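Local coordinates for ralf, proline/betaine transporter (Legionella pneumophila, PDB 4D7Q), which probably acts as a guanine nucleotide exchange factor, here as an engineered chimera of a Legionella Sec7 domain and a Rickettsia capping domain, at residues A183-L186 with E187-S191; F93-G96 with L97-F100; S312-S315 with L316-A319; P71-E74 with N75-L79. The protein carries 2 engineered substitutions. All blocks are in the same frame, centred on the assembly; numbering follows the deposited sequence.

Interaction 1: residues A183-L186 with E187-S191; sequences AKFL and EELYS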
loop_
_atom_site.group_PDB
_atom_site.type_symbol
_atom_site.label_atom_id
_atom_site.label_comp_id
_atom_site.label_asym_id
_atom_site.label_seq_id
_atom_site.Cartn_x
_atom_site.Cartn_y
_atom_site.Cartn_z
ATOM N N ALA A 183 5.956 30.916 5.140
ATOM C CA ALA A 183 7.418 30.758 5.059
ATOM C C ALA A 183 8.045 30.107 6.299
ATOM O O ALA A 183 8.897 29.220 6.170
ATOM C CB ALA A 183 8.082 32.094 4.772
ATOM N N LYS A 184 7.630 30.568 7.493
ATOM C CA LYS A 184 8.112 30.097 8.781
ATOM C C LYS A 184 7.697 28.635 8.985
ATOM O O LYS A 184 8.497 27.848 9.484
ATOM C CB LYS A 184 7.606 31.019 9.907
ATOM C CG LYS A 184 8.161 30.697 11.296
ATOM C CD LYS A 184 8.134 31.903 12.235
ATOM C CE LYS A 184 9.476 32.601 12.294
ATOM N NZ LYS A 184 9.490 33.707 13.289
ATOM N N PHE A 185 6.466 28.263 8.580
ATOM C CA PHE A 185 5.991 26.875 8.659
ATOM C C PHE A 185 6.939 25.958 7.856
ATOM O O PHE A 185 7.343 24.908 8.361
ATOM C CB PHE A 185 4.539 26.762 8.134
ATOM C CG PHE A 185 4.025 25.344 7.988
ATOM C CD1 PHE A 185 3.519 24.655 9.078
ATOM C CD2 PHE A 185 4.016 24.715 6.750
ATOM C CE1 PHE A 185 3.069 23.337 8.947
ATOM C CE2 PHE A 185 3.560 23.400 6.619
ATOM C CZ PHE A 185 3.079 22.726 7.715
ATOM N N LEU A 186 7.293 26.371 6.614
ATOM C CA LEU A 186 8.178 25.588 5.749
ATOM C C LEU A 186 9.628 25.546 6.221
ATOM O O LEU A 186 10.300 24.550 5.992
ATOM C CB LEU A 186 8.105 26.057 4.286
ATOM C CG LEU A 186 6.787 25.748 3.551
ATOM C CD1 LEU A 186 6.878 26.155 2.082
ATOM C CD2 LEU A 186 6.368 24.271 3.720
ATOM N N GLU A 187 10.114 26.624 6.866
ATOM C CA GLU A 187 11.482 26.644 7.408
ATOM C C GLU A 187 11.604 25.628 8.545
ATOM O O GLU A 187 12.606 24.920 8.634
ATOM C CB GLU A 187 11.838 28.038 7.915
ATOM C CG GLU A 187 12.144 29.021 6.807
ATOM C CD GLU A 187 12.027 30.478 7.204
ATOM O OE1 GLU A 187 12.091 30.781 8.416
ATOM O OE2 GLU A 187 11.884 31.323 6.296
ATOM N N GLU A 188 10.553 25.536 9.335
ATOM C CA GLU A 188 10.437 24.610 10.442
ATOM C C GLU A 188 10.225 23.169 9.960
ATOM O O GLU A 188 10.827 22.260 10.460
ATOM C CB GLU A 188 9.331 25.045 11.394
ATOM C CG GLU A 188 9.675 26.297 12.180
ATOM C CD GLU A 188 8.491 27.011 12.835
ATOM O OE1 GLU A 188 7.308 26.665 12.592
ATOM O OE2 GLU A 188 8.757 27.961 13.606
ATOM N N LEU A 189 9.365 23.006 8.977
ATOM C CA LEU A 189 9.174 21.751 8.307
ATOM C C LEU A 189 10.492 21.177 7.794
ATOM O O LEU A 189 10.837 20.089 8.116
ATOM C CB LEU A 189 8.173 21.890 7.181
ATOM C CG LEU A 189 7.762 20.556 6.579
ATOM C CD1 LEU A 189 6.327 20.180 6.856
ATOM C CD2 LEU A 189 8.025 20.557 5.110
ATOM N N TYR A 190 11.216 21.972 7.028
ATOM C CA TYR A 190 12.527 21.612 6.551
ATOM C C TYR A 190 13.546 21.253 7.651
ATOM O O TYR A 190 14.199 20.269 7.548
ATOM C CB TYR A 190 13.076 22.689 5.640
ATOM C CG TYR A 190 14.281 22.271 4.857
ATOM C CD1 TYR A 190 15.542 22.327 5.401
ATOM C CD2 TYR A 190 14.152 21.838 3.571
ATOM C CE1 TYR A 190 16.637 21.932 4.687
ATOM C CE2 TYR A 190 15.242 21.448 2.842
ATOM C CZ TYR A 190 16.481 21.499 3.410
ATOM O OH TYR A 190 17.551 21.127 2.696
ATOM N N SER A 191 13.627 22.077 8.685
ATOM C CA SER A 191 14.503 21.851 9.836
ATOM C C SER A 191 14.241 20.484 10.491
ATOM O O SER A 191 15.185 19.768 10.793
ATOM C CB SER A 191 14.327 22.973 10.864
ATOM O OG SER A 191 15.180 22.741 11.973
#
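Leu189 N gives its hydrogen to Phe185 O at 2.8 Å, and Tyr190 N does the same to Leu186 O at 2.9 Å. The second bond is the straighter, with 170° at the hydrogen. Glu187 N to Ala183 O and Glu188 N to Lys184 O complete the i to i+4 series. Phe185 O also accepts from a bound glycerol, probably left from crystallisation. Two glutamates lie back along the helix. Glu188 CG stands beside its own backbone N (chi1 -70°), and the extended chain carries the carboxylate back to Lys184. There OE2 of Glu188 meets the aliphatic CG of Lys184 at 3.6 Å. The charged ends do not pair: Lys184 NZ stays 5.8 Å from Glu188 OE2. Glu187 runs the same way, and its CG rests 3.3 Å from Ala183 O. Its OE2 forms a salt bridge with Lys169 of helix 165-171. These residues open helix 183-195 of the all-helical Sec7 domain, the Legionella part of the chimera. The opposite flank is apolar. Phe185 CZ approaches Leu189 CD1 at 4.2 Å, with the methyl oblique to the ring. Leu186 CD2 and Leu189 CD2 are 4.3 Å apart. Phe185 packs on Leu141 and Leu189 on Thr145, both of helix 135-152. Tyr190 sends its ring away from the first turn, and its OH hydrogen-bonds to Met163 O.

Interaction 2: residues F93-G96 with L97-F100; sequences FVEG and LRTF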
loop_
_atom_site.group_PDB
_atom_site.type_symbol
_atom_site.label_atom_id
_atom_site.label_comp_id
_atom_site.label_asym_id
_atom_site.label_seq_id
_atom_site.Cartn_x
_atom_site.Cartn_y
_atom_site.Cartn_z
ATOM N N PHE A 93 3.810 18.813 12.324
ATOM C CA PHE A 93 3.383 18.051 11.181
ATOM C C PHE A 93 4.363 16.901 10.942
ATOM O O PHE A 93 3.984 15.797 10.841
ATOM C CB PHE A 93 3.217 18.918 9.934
ATOM C CG PHE A 93 2.847 18.143 8.723
ATOM C CD1 PHE A 93 1.549 17.851 8.456
ATOM C CD2 PHE A 93 3.792 17.693 7.869
ATOM C CE1 PHE A 93 1.203 17.115 7.361
ATOM C CE2 PHE A 93 3.458 16.951 6.776
ATOM C CZ PHE A 93 2.162 16.667 6.513
ATOM N N VAL A 94 5.635 17.218 10.908
ATOM C CA VAL A 94 6.712 16.236 10.690
ATOM C C VAL A 94 6.719 15.156 11.802
ATOM O O VAL A 94 6.792 13.971 11.476
ATOM C CB VAL A 94 8.099 16.925 10.488
ATOM C CG1 VAL A 94 9.236 15.899 10.381
ATOM C CG2 VAL A 94 8.092 17.825 9.263
ATOM N N GLU A 95 6.581 15.554 13.096
ATOM C CA GLU A 95 6.538 14.591 14.222
ATOM C C GLU A 95 5.367 13.615 14.061
ATOM O O GLU A 95 5.547 12.424 14.266
ATOM C CB GLU A 95 6.369 15.293 15.593
ATOM C CG GLU A 95 7.556 16.091 16.098
ATOM C CD GLU A 95 7.314 16.885 17.376
ATOM O OE1 GLU A 95 6.178 17.378 17.594
ATOM O OE2 GLU A 95 8.288 17.047 18.147
ATOM N N GLY A 96 4.175 14.145 13.774
ATOM C CA GLY A 96 2.949 13.367 13.605
ATOM C C GLY A 96 3.056 12.376 12.469
ATOM O O GLY A 96 2.736 11.199 12.638
ATOM N N LEU A 97 3.560 12.848 11.317
ATOM C CA LEU A 97 3.729 12.003 10.144
ATOM C C LEU A 97 4.767 10.913 10.403
ATOM O O LEU A 97 4.516 9.766 10.069
ATOM C CB LEU A 97 4.059 12.835 8.885
ATOM C CG LEU A 97 4.414 12.056 7.604
ATOM C CD1 LEU A 97 3.183 11.338 7.032
ATOM C CD2 LEU A 97 4.953 12.988 6.566
ATOM N N ARG A 98 5.912 11.261 11.000
ATOM C CA ARG A 98 6.973 10.279 11.300
ATOM C C ARG A 98 6.455 9.211 12.289
ATOM O O ARG A 98 6.580 8.013 12.024
ATOM C CB ARG A 98 8.231 10.994 11.841
ATOM C CG ARG A 98 9.438 10.076 12.132
ATOM C CD ARG A 98 10.632 10.905 12.604
ATOM N NE ARG A 98 10.354 11.531 13.895
ATOM C CZ ARG A 98 10.351 12.842 14.129
ATOM N NH1 ARG A 98 10.669 13.698 13.165
ATOM N NH2 ARG A 98 10.049 13.304 15.336
ATOM N N THR A 99 5.810 9.646 13.377
ATOM C CA THR A 99 5.224 8.741 14.409
ATOM C C THR A 99 4.204 7.813 13.772
ATOM O O THR A 99 4.202 6.621 14.069
ATOM C CB THR A 99 4.582 9.570 15.540
ATOM O OG1 THR A 99 5.584 10.422 16.076
ATOM C CG2 THR A 99 3.986 8.706 16.654
ATOM N N PHE A 100 3.335 8.365 12.904
ATOM C CA PHE A 100 2.298 7.626 12.183
ATOM C C PHE A 100 2.913 6.517 11.306
ATOM O O PHE A 100 2.541 5.349 11.438
ATOM C CB PHE A 100 1.449 8.586 11.303
ATOM C CG PHE A 100 0.435 7.866 10.424
ATOM C CD1 PHE A 100 -0.791 7.440 10.947
ATOM C CD2 PHE A 100 0.725 7.573 9.093
ATOM C CE1 PHE A 100 -1.719 6.774 10.148
ATOM C CE2 PHE A 100 -0.199 6.895 8.290
ATOM C CZ PHE A 100 -1.422 6.502 8.823
HETATM O O HOH W 1 10.873 15.763 16.879
#
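Arg98 folds back over the preceding turn and lays one face of its guanidinium over Glu95 CA and Val94 O. The bend is at chi3 (66°), after a first part that is straight. It brings NH1 of Arg98 to 3.8 Å from Val94 CG1, and NH2 of Arg98 to the same distance from Glu95 CG. The Glu95 carboxylate stands almost perpendicular to the guanidinium, with 86° between the planes. The two charged groups do not touch. A water joins them, accepting from Arg98 NH2 at 3.0 Å and donating to Glu95 OE2 at 3.2 Å. Glu95 OE1 turns to Ser92 N. Thr99 has OG1 beside its backbone N (chi1 -57°), which directs the hydroxyl at Glu95 O, 2.7 Å away. Thr99 N binds the same oxygen from the opposite face of the carbonyl plane, so two donors grip it. On the buried side, Leu97 CD2 lies oblique to the Phe93 ring, 4.2 Å from CE2 of Phe93. That ring meets Tyr124 edge-to-face. Phe100 has a similar edge-to-face pairing with Phe104. The pattern is that of an amphipathic helix, 93-102, in the helical Sec7 domain, its inner face set against helices 135-152 and 110-127.

Interaction 3: residues S312-S315 with L316-A319; sequences SEQS and LKLA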
loop_
_atom_site.group_PDB
_atom_site.type_symbol
_atom_site.label_atom_id
_atom_site.label_comp_id
_atom_site.label_asym_id
_atom_site.label_seq_id
_atom_site.Cartn_x
_atom_site.Cartn_y
_atom_site.Cartn_z
ATOM N N SER A 312 -12.448 -16.592 -6.165
ATOM C CA SER A 312 -12.727 -18.023 -6.367
ATOM C C SER A 312 -11.421 -18.770 -6.615
ATOM O O SER A 312 -10.378 -18.149 -6.847
ATOM C CB SER A 312 -13.631 -18.202 -7.584
ATOM O OG SER A 312 -13.066 -17.584 -8.730
ATOM N N GLU A 313 -11.489 -20.104 -6.628
ATOM C CA GLU A 313 -10.358 -20.968 -6.964
ATOM C C GLU A 313 -9.916 -20.653 -8.410
ATOM O O GLU A 313 -8.721 -20.653 -8.695
ATOM C CB GLU A 313 -10.783 -22.437 -6.846
ATOM C CG GLU A 313 -9.636 -23.376 -6.517
ATOM C CD GLU A 313 -10.091 -24.791 -6.213
ATOM O OE1 GLU A 313 -10.554 -25.040 -5.076
ATOM O OE2 GLU A 313 -10.000 -25.647 -7.120
ATOM N N GLN A 314 -10.891 -20.347 -9.302
ATOM C CA GLN A 314 -10.682 -19.978 -10.709
ATOM C C GLN A 314 -9.793 -18.719 -10.836
ATOM O O GLN A 314 -8.890 -18.676 -11.678
ATOM C CB GLN A 314 -12.030 -19.772 -11.441
ATOM C CG GLN A 314 -11.869 -19.603 -12.964
ATOM C CD GLN A 314 -10.994 -20.661 -13.627
ATOM O OE1 GLN A 314 -11.163 -21.870 -13.413
ATOM N NE2 GLN A 314 -10.036 -20.222 -14.446
ATOM N N SER A 315 -10.058 -17.712 -9.994
ATOM C CA SER A 315 -9.296 -16.457 -9.917
ATOM C C SER A 315 -7.832 -16.715 -9.488
ATOM O O SER A 315 -6.907 -16.162 -10.091
ATOM C CB SER A 315 -9.975 -15.498 -8.950
ATOM O OG SER A 315 -11.183 -15.036 -9.529
ATOM N N LEU A 316 -7.637 -17.590 -8.474
ATOM C CA LEU A 316 -6.327 -17.995 -7.989
ATOM C C LEU A 316 -5.552 -18.667 -9.132
ATOM O O LEU A 316 -4.384 -18.340 -9.351
ATOM C CB LEU A 316 -6.483 -18.943 -6.769
ATOM C CG LEU A 316 -5.191 -19.589 -6.214
ATOM C CD1 LEU A 316 -4.212 -18.550 -5.670
ATOM C CD2 LEU A 316 -5.497 -20.615 -5.163
ATOM N N LYS A 317 -6.226 -19.558 -9.901
ATOM C CA LYS A 317 -5.619 -20.223 -11.054
ATOM C C LYS A 317 -5.214 -19.182 -12.108
ATOM O O LYS A 317 -4.073 -19.189 -12.576
ATOM C CB LYS A 317 -6.610 -21.235 -11.646
ATOM C CG LYS A 317 -5.991 -22.164 -12.674
ATOM C CD LYS A 317 -7.051 -22.907 -13.453
ATOM C CE LYS A 317 -6.454 -23.687 -14.598
ATOM N NZ LYS A 317 -7.397 -24.719 -15.111
ATOM N N LEU A 318 -6.146 -18.260 -12.448
ATOM C CA LEU A 318 -5.884 -17.193 -13.418
ATOM C C LEU A 318 -4.696 -16.323 -12.995
ATOM O O LEU A 318 -3.826 -16.068 -13.838
ATOM C CB LEU A 318 -7.152 -16.342 -13.680
ATOM C CG LEU A 318 -7.042 -15.183 -14.700
ATOM C CD1 LEU A 318 -6.701 -15.688 -16.121
ATOM C CD2 LEU A 318 -8.306 -14.378 -14.727
ATOM N N ALA A 319 -4.599 -15.953 -11.687
ATOM C CA ALA A 319 -3.459 -15.160 -11.201
ATOM C C ALA A 319 -2.142 -15.951 -11.385
ATOM O O ALA A 319 -1.185 -15.383 -11.909
ATOM C CB ALA A 319 -3.650 -14.741 -9.747
#
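Ser312 O accepts from Leu316 N at 3.2 Å, the first backbone bond of helix 313-325 in the Rickettsia-derived capping domain. Ser312 is the N-cap. Its chi1 of 55° turns OG over the helix start, where it accepts from Ser315 N at 3.3 Å. This ties down an amide of the first turn, where no preceding helical carbonyl is available. Further on, Lys317 N binds Glu313 O, Leu318 N binds Gln314 O and Ala319 N binds Ser315 O. Ser315 OG lies beside its own backbone N (chi1 -71°), while Ser315 CB stays close to Leu316 N (3.2 Å). The hydroxyl is hydrogen-bonded to Ala277 N, at the start of strand 277-283. Gln314 takes a different shape. Its chain bends at chi2, which folds the amide back towards the following turn. NE2 of Gln314 reaches 4.1 Å from Lys317 CD, a loose contact between chains that cross at a slant. The polar partner of that NE2 is Asp272 OD2. Lys317 itself is extended beyond CG, and its ammonium end leads away from Gln314. Leu316 and Leu318 share one conformation, with CG beside the carbonyl carbon and chi2 near 60°, yet they face different neighbours. Leu316 packs on Leu344 and Gln347 of helix 341-351. Leu318 meets Leu242 and Asp272. Ala319 sits against Ile301 and Pro303 of strand 297-303, so the helix is seated on the antiparallel sheet. On the side facing the previous turn, Ala319 CB is 3.6 Å from Ser315 O.

Interaction 4: residues P71-E74 with N75-L79; sequences PEAE and NQQVL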
loop_
_atom_site.group_PDB
_atom_site.type_symbol
_atom_site.label_atom_id
_atom_site.label_comp_id
_atom_site.label_asym_id
_atom_site.label_seq_id
_atom_site.Cartn_x
_atom_site.Cartn_y
_atom_site.Cartn_z
ATOM N N PRO A 71 -8.895 -1.875 0.521
ATOM C CA PRO A 71 -9.992 -1.024 0.003
ATOM C C PRO A 71 -11.412 -1.219 0.509
ATOM O O PRO A 71 -12.234 -0.333 0.281
ATOM C CB PRO A 71 -9.956 -1.296 -1.494
ATOM C CG PRO A 71 -9.431 -2.674 -1.616
ATOM C CD PRO A 71 -8.462 -2.861 -0.499
ATOM N N GLU A 72 -11.740 -2.372 1.094
ATOM C CA GLU A 72 -13.130 -2.632 1.518
ATOM C C GLU A 72 -13.594 -1.797 2.688
ATOM O O GLU A 72 -12.768 -1.342 3.485
ATOM C CB GLU A 72 -13.388 -4.118 1.683
ATOM C CG GLU A 72 -13.153 -4.809 0.345
ATOM C CD GLU A 72 -13.170 -6.316 0.314
ATOM O OE1 GLU A 72 -13.791 -6.935 1.210
ATOM O OE2 GLU A 72 -12.581 -6.881 -0.636
ATOM N N ALA A 73 -14.913 -1.542 2.745
ATOM C CA ALA A 73 -15.597 -0.719 3.738
ATOM C C ALA A 73 -15.119 -0.982 5.163
ATOM O O ALA A 73 -14.729 -0.044 5.853
ATOM C CB ALA A 73 -17.123 -0.905 3.619
ATOM N N GLU A 74 -15.083 -2.258 5.579
ATOM C CA GLU A 74 -14.625 -2.679 6.901
ATOM C C GLU A 74 -13.192 -2.199 7.180
ATOM O O GLU A 74 -12.971 -1.577 8.210
ATOM C CB GLU A 74 -14.705 -4.202 7.019
ATOM C CG GLU A 74 -14.247 -4.776 8.349
ATOM C CD GLU A 74 -14.280 -6.293 8.336
ATOM O OE1 GLU A 74 -15.400 -6.849 8.337
ATOM O OE2 GLU A 74 -13.201 -6.920 8.220
ATOM N N ASN A 75 -12.264 -2.485 6.280
ATOM C CA ASN A 75 -10.885 -2.052 6.412
ATOM C C ASN A 75 -10.763 -0.539 6.613
ATOM O O ASN A 75 -10.064 -0.074 7.476
ATOM C CB ASN A 75 -10.032 -2.446 5.207
ATOM C CG ASN A 75 -10.238 -3.852 4.750
ATOM O OD1 ASN A 75 -9.807 -4.737 5.402
ATOM N ND2 ASN A 75 -10.936 -4.046 3.695
ATOM N N GLN A 76 -11.459 0.199 5.777
ATOM C CA GLN A 76 -11.466 1.663 5.791
ATOM C C GLN A 76 -11.999 2.177 7.094
ATOM O O GLN A 76 -11.431 3.115 7.641
ATOM C CB GLN A 76 -12.299 2.215 4.623
ATOM C CG GLN A 76 -11.704 1.838 3.280
ATOM C CD GLN A 76 -12.027 2.881 2.261
ATOM O OE1 GLN A 76 -13.176 2.978 1.783
ATOM N NE2 GLN A 76 -11.028 3.725 1.967
ATOM N N GLN A 77 -13.075 1.537 7.617
ATOM C CA GLN A 77 -13.697 1.935 8.867
ATOM C C GLN A 77 -12.768 1.611 10.030
ATOM O O GLN A 77 -12.652 2.411 10.960
ATOM C CB GLN A 77 -15.068 1.278 9.040
ATOM C CG GLN A 77 -16.186 1.886 8.182
ATOM C CD GLN A 77 -17.340 0.924 8.016
ATOM O OE1 GLN A 77 -17.382 -0.169 8.600
ATOM N NE2 GLN A 77 -18.307 1.299 7.204
ATOM N N VAL A 78 -12.068 0.466 9.947
ATOM C CA VAL A 78 -11.097 0.049 10.969
ATOM C C VAL A 78 -9.928 1.053 11.004
ATOM O O VAL A 78 -9.553 1.519 12.090
ATOM C CB VAL A 78 -10.639 -1.432 10.829
ATOM C CG1 VAL A 78 -9.486 -1.735 11.795
ATOM C CG2 VAL A 78 -11.804 -2.401 11.094
ATOM N N LEU A 79 -9.373 1.407 9.814
ATOM C CA LEU A 79 -8.288 2.382 9.709
ATOM C C LEU A 79 -8.697 3.789 10.255
ATOM O O LEU A 79 -7.894 4.435 10.948
ATOM C CB LEU A 79 -7.750 2.464 8.272
ATOM C CG LEU A 79 -6.712 3.589 7.978
ATOM C CD1 LEU A 79 -5.412 3.369 8.762
ATOM C CD2 LEU A 79 -6.458 3.714 6.465
#
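Asn75 turns its side-chain amide back to Glu72, the N-cap residue. Its CG stands beside the backbone N (chi1 -45°), and ND2 of Asn75 donates to Glu72 O at 3.3 Å. The bond is bent, 139° at the hydrogen, and ND2 comes in over the carbonyl almost at right angles to its C=O bond, so the grip is a poor one. The same ND2 lies 3.2 Å from Glu72 CB, and it also donates to a glycerol, probably from crystallisation. The two side chains run side by side, but the Glu72 carboxylate continues to a salt bridge with Arg305. That bridge joins the Legionella and Rickettsia parts, so it belongs to the chimera. Gln76 N is the second donor to Glu72 O, at 3.1 Å and nearly straight on. Gln76 CG lies 3.7 Å from Pro71 O. This is the first turn of helix 73-84 in the Sec7 domain. Gln77 N then binds Ala73 O, and the Gln77 chain lies back over that carbonyl, with CG 3.4 Å from Ala73 O. Val78 N bonds to Glu74 O at 2.8 Å. Val78 CG2 rests 3.2 Å from the same oxygen. The Glu74 carboxylate leaves the contact for Lys34 and Tyr67, while Val78 packs on Tyr67, Leu68 and Ile48.

From the N terminus the order is interaction 4, interaction 2, interaction 1 and interaction 3. Each stays within a single helix or its start, so none closes a long loop. They follow in series and neither nest nor cross. Interactions 4, 2 and 1 lie in the Sec7 part. Interactions 4 and 2 sit on successive helices, nearest atoms about 5 Å apart, without touching. Interactions 2 and 1 do touch: Leu189 CD1 meets Phe93 CD2 at 3.7 Å, which joins helices 93-102 and 183-195. Interaction 3 stands alone in the capping part, its centre about 24 Å from that of interaction 4 and about 50 Å from that of interaction 1.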